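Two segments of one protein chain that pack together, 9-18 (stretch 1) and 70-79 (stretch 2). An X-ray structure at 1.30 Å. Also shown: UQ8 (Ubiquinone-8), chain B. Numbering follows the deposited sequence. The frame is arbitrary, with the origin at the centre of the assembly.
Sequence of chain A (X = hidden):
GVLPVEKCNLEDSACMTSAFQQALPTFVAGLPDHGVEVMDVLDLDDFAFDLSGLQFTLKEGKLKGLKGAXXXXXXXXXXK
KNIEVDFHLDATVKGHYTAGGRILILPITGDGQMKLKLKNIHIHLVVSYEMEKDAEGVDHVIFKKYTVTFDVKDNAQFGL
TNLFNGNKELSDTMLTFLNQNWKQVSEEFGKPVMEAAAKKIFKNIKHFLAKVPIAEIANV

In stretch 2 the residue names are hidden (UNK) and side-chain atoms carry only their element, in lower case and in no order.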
# COMPACT_ATOMS: atom_id res chain seq x y z
N ASN A 9 2.04 17.90 -19.45
CA ASN A 9 3.30 18.53 -19.09
C ASN A 9 3.61 18.09 -17.65
O ASN A 9 2.76 18.13 -16.81
CB ASN A 9 3.16 20.06 -19.21
CG ASN A 9 2.89 20.52 -20.60
OD1 ASN A 9 3.80 20.53 -21.44
ND2 ASN A 9 1.63 20.87 -20.89
N LEU A 10 4.81 17.59 -17.41
CA LEU A 10 5.03 16.87 -16.12
C LEU A 10 4.83 17.78 -14.91
O LEU A 10 4.35 17.33 -13.85
CB LEU A 10 6.40 16.18 -16.09
CG LEU A 10 6.51 14.92 -16.97
CD1 LEU A 10 7.91 14.38 -17.04
CD2 LEU A 10 5.53 13.80 -16.52
N GLU A 11 5.13 19.08 -15.04
CA GLU A 11 4.93 19.95 -13.88
C GLU A 11 3.55 20.59 -13.77
O GLU A 11 3.32 21.42 -12.90
CB GLU A 11 6.04 20.97 -13.78
CG GLU A 11 7.40 20.28 -13.65
CD GLU A 11 8.47 21.21 -13.18
OE1 GLU A 11 8.46 22.37 -13.64
OE2 GLU A 11 9.35 20.78 -12.39
N ASP A 12 2.62 20.19 -14.63
CA ASP A 12 1.24 20.60 -14.48
C ASP A 12 0.57 19.63 -13.50
O ASP A 12 0.12 18.55 -13.88
CB ASP A 12 0.60 20.60 -15.87
CG ASP A 12 -0.88 20.88 -15.89
OD1 ASP A 12 -1.52 21.09 -14.82
OD2 ASP A 12 -1.41 20.90 -17.03
N SER A 13 0.56 20.02 -12.24
CA SER A 13 0.07 19.11 -11.17
C SER A 13 -1.39 18.76 -11.32
O SER A 13 -1.79 17.63 -11.09
CB SER A 13 0.42 19.71 -9.83
OG SER A 13 -0.25 19.14 -8.75
N ALA A 14 -2.21 19.69 -11.78
CA ALA A 14 -3.63 19.37 -11.96
C ALA A 14 -3.81 18.26 -13.01
O ALA A 14 -4.59 17.33 -12.83
CB ALA A 14 -4.43 20.63 -12.33
N CYS A 15 -3.09 18.38 -14.13
CA CYS A 15 -3.13 17.36 -15.17
C CYS A 15 -2.58 16.05 -14.66
O CYS A 15 -3.14 15.02 -14.98
CB CYS A 15 -2.32 17.81 -16.42
SG CYS A 15 -2.27 16.62 -17.78
N MET A 16 -1.44 16.11 -14.00
CA MET A 16 -0.84 14.88 -13.53
C MET A 16 -1.70 14.13 -12.53
O MET A 16 -1.75 12.90 -12.52
CB MET A 16 0.52 15.14 -12.95
CG MET A 16 1.54 15.50 -14.00
SD MET A 16 1.91 14.13 -15.05
CE MET A 16 3.09 13.30 -14.05
N THR A 17 -2.37 14.90 -11.69
CA THR A 17 -3.29 14.33 -10.73
C THR A 17 -4.41 13.58 -11.44
O THR A 17 -4.70 12.41 -11.13
CB THR A 17 -3.84 15.42 -9.78
OG1 THR A 17 -2.75 16.05 -9.08
CG2 THR A 17 -4.83 14.82 -8.77
N SER A 18 -5.04 14.22 -12.44
CA SER A 18 -6.08 13.56 -13.20
C SER A 18 -5.53 12.36 -14.00
O SER A 18 -6.21 11.36 -14.15
CB SER A 18 -6.79 14.56 -14.12
OG SER A 18 -7.73 13.90 -14.98
N UNK A 70 -8.41 7.50 -4.39
CA UNK A 70 -8.60 8.88 -4.87
C UNK A 70 -7.24 9.55 -4.79
O UNK A 70 -6.62 9.61 -3.73
c UNK A 70 -9.75 11.03 -4.52
c UNK A 70 -9.62 9.61 -4.05
c UNK A 70 -10.97 8.89 -4.17
N UNK A 71 -6.75 10.05 -5.93
CA UNK A 71 -5.51 10.76 -6.00
C UNK A 71 -5.75 12.21 -5.64
O UNK A 71 -6.48 12.92 -6.33
c UNK A 71 -3.93 8.33 -7.05
c UNK A 71 -4.84 10.68 -7.39
c UNK A 71 -4.75 9.26 -7.90
c UNK A 71 -3.47 11.34 -7.35
N UNK A 72 -5.14 12.68 -4.57
CA UNK A 72 -5.31 14.03 -4.09
C UNK A 72 -4.40 15.00 -4.79
O UNK A 72 -4.82 16.13 -5.10
o UNK A 72 -7.42 13.50 -2.07
o UNK A 72 -5.83 12.29 -1.14
c UNK A 72 -5.17 14.09 -2.57
c UNK A 72 -6.20 13.25 -1.87
N UNK A 73 -3.16 14.59 -5.04
CA UNK A 73 -2.19 15.43 -5.68
C UNK A 73 -1.01 14.64 -6.20
O UNK A 73 -0.59 13.70 -5.57
c UNK A 73 -1.65 16.50 -4.72
o UNK A 73 -1.61 18.31 -6.30
c UNK A 73 -0.97 17.66 -5.47
n UNK A 73 0.31 17.88 -5.22
N UNK A 74 -0.47 15.08 -7.34
CA UNK A 74 0.77 14.61 -7.90
C UNK A 74 1.64 15.82 -8.19
O UNK A 74 1.17 16.74 -8.90
c UNK A 74 0.61 13.78 -9.17
c UNK A 74 1.98 13.40 -9.71
c UNK A 74 -0.30 12.55 -8.93
N UNK A 75 2.83 15.89 -7.59
CA UNK A 75 3.78 16.99 -7.83
C UNK A 75 5.07 16.36 -8.28
O UNK A 75 5.76 15.62 -7.54
n UNK A 75 7.45 20.48 -6.62
c UNK A 75 5.23 19.81 -5.49
c UNK A 75 5.07 18.95 -6.77
c UNK A 75 4.05 17.79 -6.58
c UNK A 75 6.46 20.76 -5.53
N UNK A 76 5.36 16.56 -9.55
CA UNK A 76 6.51 16.04 -10.19
C UNK A 76 7.51 17.19 -10.20
O UNK A 76 7.23 18.22 -10.80
c UNK A 76 8.12 13.10 -13.40
c UNK A 76 5.84 12.56 -12.86
c UNK A 76 6.88 13.47 -12.81
c UNK A 76 6.06 15.52 -11.57
c UNK A 76 6.05 11.34 -13.47
c UNK A 76 8.31 11.90 -14.03
c UNK A 76 8.33 15.15 -12.56
c UNK A 76 7.28 11.03 -14.07
n UNK A 76 8.96 14.15 -13.25
c UNK A 76 7.04 14.76 -12.26
N UNK A 77 8.61 17.05 -9.48
CA UNK A 77 9.63 18.09 -9.36
C UNK A 77 10.85 17.76 -10.21
O UNK A 77 11.69 16.95 -9.81
c UNK A 77 11.12 19.30 -7.72
o UNK A 77 11.58 19.88 -8.74
c UNK A 77 10.04 18.26 -7.91
o UNK A 77 11.53 19.50 -6.55
N UNK A 78 10.96 18.40 -11.37
CA UNK A 78 12.06 18.14 -12.31
C UNK A 78 13.44 18.55 -11.78
O UNK A 78 14.45 17.98 -12.21
c UNK A 78 10.79 16.86 -15.06
c UNK A 78 10.55 18.27 -14.50
c UNK A 78 11.74 18.82 -13.66
c UNK A 78 10.14 19.26 -15.66
N UNK A 79 13.51 19.48 -10.83
CA UNK A 79 14.80 19.93 -10.29
C UNK A 79 15.42 18.92 -9.31
O UNK A 79 16.60 18.56 -9.42
c UNK A 79 16.99 23.83 -7.83
c UNK A 79 15.89 21.87 -8.97
c UNK A 79 14.62 21.30 -9.61
n UNK A 79 17.63 23.07 -6.72
c UNK A 79 15.66 23.23 -8.31
C45 UQ8 B . -3.16 -9.28 15.23
C44 UQ8 B . -2.95 -7.96 15.98
C46 UQ8 B . -3.52 -8.09 17.37
C43 UQ8 B . -3.56 -6.77 15.26
C42 UQ8 B . -3.23 -6.78 13.76
C41 UQ8 B . -1.75 -6.48 13.56
C39 UQ8 B . -1.57 -5.50 12.42
C40 UQ8 B . -0.68 -5.84 11.22
C38 UQ8 B . -2.14 -4.27 12.50
C37 UQ8 B . -2.05 -3.29 11.52
C36 UQ8 B . -3.09 -2.23 11.89
C34 UQ8 B . -3.26 -1.17 10.82
C35 UQ8 B . -4.33 -0.30 11.02
C33 UQ8 B . -2.44 -1.13 9.70
C32 UQ8 B . -2.44 -0.21 8.66
C31 UQ8 B . -1.86 -0.91 7.40
C29 UQ8 B . -1.65 0.04 6.22
C30 UQ8 B . -1.01 1.44 6.45
C28 UQ8 B . -2.04 -0.35 4.94
C27 UQ8 B . -1.90 0.42 3.80
C26 UQ8 B . -1.70 -0.45 2.55
C24 UQ8 B . -1.80 0.39 1.27
C25 UQ8 B . -3.14 1.00 0.84
C23 UQ8 B . -0.66 0.61 0.52
C22 UQ8 B . -0.56 1.34 -0.67
C21 UQ8 B . 0.89 1.49 -1.10
C19 UQ8 B . 1.15 2.54 -2.17
C20 UQ8 B . 2.64 2.76 -2.44
C18 UQ8 B . 0.35 2.31 -3.46
C17 UQ8 B . 0.72 3.34 -4.54
C16 UQ8 B . -0.36 3.47 -5.64
C14 UQ8 B . 0.25 4.20 -6.84
C15 UQ8 B . 1.20 5.38 -6.58
C13 UQ8 B . -0.02 3.80 -8.14
C12 UQ8 B . 0.53 4.43 -9.26
C11 UQ8 B . -0.35 4.32 -10.52
C9 UQ8 B . -0.07 5.48 -11.50
C10 UQ8 B . 1.28 6.17 -11.21
C8 UQ8 B . -0.12 4.94 -12.92
C7 UQ8 B . 1.25 4.90 -13.60
C6 UQ8 B . 1.67 6.26 -14.21
C1 UQ8 B . 2.98 6.72 -14.02
C1M UQ8 B . 3.86 5.93 -13.28
C2 UQ8 B . 3.42 7.94 -14.55
O2 UQ8 B . 4.57 8.34 -14.39
C3 UQ8 B . 2.55 8.72 -15.29
O3 UQ8 B . 2.97 9.91 -15.81
C3M UQ8 B . 3.61 9.70 -17.06
C4 UQ8 B . 1.24 8.30 -15.49
O4 UQ8 B . 0.39 9.08 -16.23
C4M UQ8 B . 0.36 10.42 -15.70
C5 UQ8 B . 0.81 7.07 -14.96
O5 UQ8 B . -0.36 6.72 -15.16
O HOH W 1 3.44 17.96 -11.26
O HOH W 2 1.53 20.37 -6.35

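Position 70 carries three side-chain carbons, one of them bearing the other two, so the fork lies at CB. None comes within 7 Å of stretch 1. A three-carbon fork at CB is valine, Val70.

Position 71 has four carbons, forked at the first, with one arm two carbons long; the short arm meets the methyl of Thr17. That is isoleucine. CA-to-CB of Ile71 points toward the helix, yet the longer arm leads away. CG2 of Ile71 lies 4.0 Å from CG2 of Thr17, while the backbone O of Ile71 is 3.5 Å from the same Thr17 CG2.

Position 72 shows two carbons, the second carrying two oxygens: a carboxylate one methylene from the backbone, hence Asp72. Its side chain points away and stays 6.3 Å from stretch 1.

At position 73 the second of two carbons carries one oxygen and one nitrogen, which identifies an amide, Asn73. CA-to-CB points away, but the end comes nearer. OD1 of Asn73 is 2.9 Å from OG of Ser13, where the poor angle rules out a hydrogen bond; a water instead accepts from ND2 of Asn73 at 3.0 Å and donates to OG of Ser13 at 3.2 Å.

Position 74 repeats the three-carbon fork and points toward the helix: Val74. CG1 of Val74 packs 4.0 Å from CB of Met16. Its backbone is held at both polar atoms, for Ser13 OG donates to Val74 O at 2.8 Å and Val74 N donates to Thr17 OG1 at 3.0 Å. That same Thr17 hydroxyl donates to Ser13 O at 2.7 Å, so it serves helix and strand at once.

Position 75 is a row of four carbons ending in nitrogen, directed away from stretch 1 into an exposed setting: Lys75.

Position 76 has one carbon followed by fused five- and six-membered rings holding eight carbons and one nitrogen, and Leu10 covers one face. Only tryptophan fits, Trp76. CD2 of Leu10 is 3.8 Å from the six-membered ring centroid and 7° off its normal, a CH-pi contact. CE of Met16 approaches CE3 of Trp76 obliquely at 3.1 Å. A water donates to Leu10 O at 2.8 Å and accepts from Trp76 N at 2.9 Å.

Position 77, again two carbons and two oxygens, is Asp77; it points away, and OD1 of Asp77 accepts from the backbone N of position 79 at 2.9 Å.

Position 78 has four carbons forked at the second; its CB lies 3.3 Å from OE2 of Glu11, and a terminal carbon reaches the side chain of Leu10. This is Leu78. CD2 of Leu78 is 4.3 Å from CD1 of Leu10, and N of Leu78 donates to OE2 of Glu11 at 3.0 Å and 162°.

Position 79, four carbons in a row ending in nitrogen, is Lys79, its end leading away.

The contact buries 598 Å² in all. Alternation along the strand sends Val74 and Trp76 toward stretch 1, where they meet Leu10 and Met16. Around this apolar centre, three direct hydrogen bonds tie side chains of stretch 1 to the backbone of stretch 2, and two waters bridge the stretches, one between backbone atoms and one between side chains. Ubiquinone-8 adjoins it, O2 of UQ8 lying 3.5 Å from CZ3 of Trp76 at the ring edge.

Stretch 2 70-79: VIDNVKWDLK
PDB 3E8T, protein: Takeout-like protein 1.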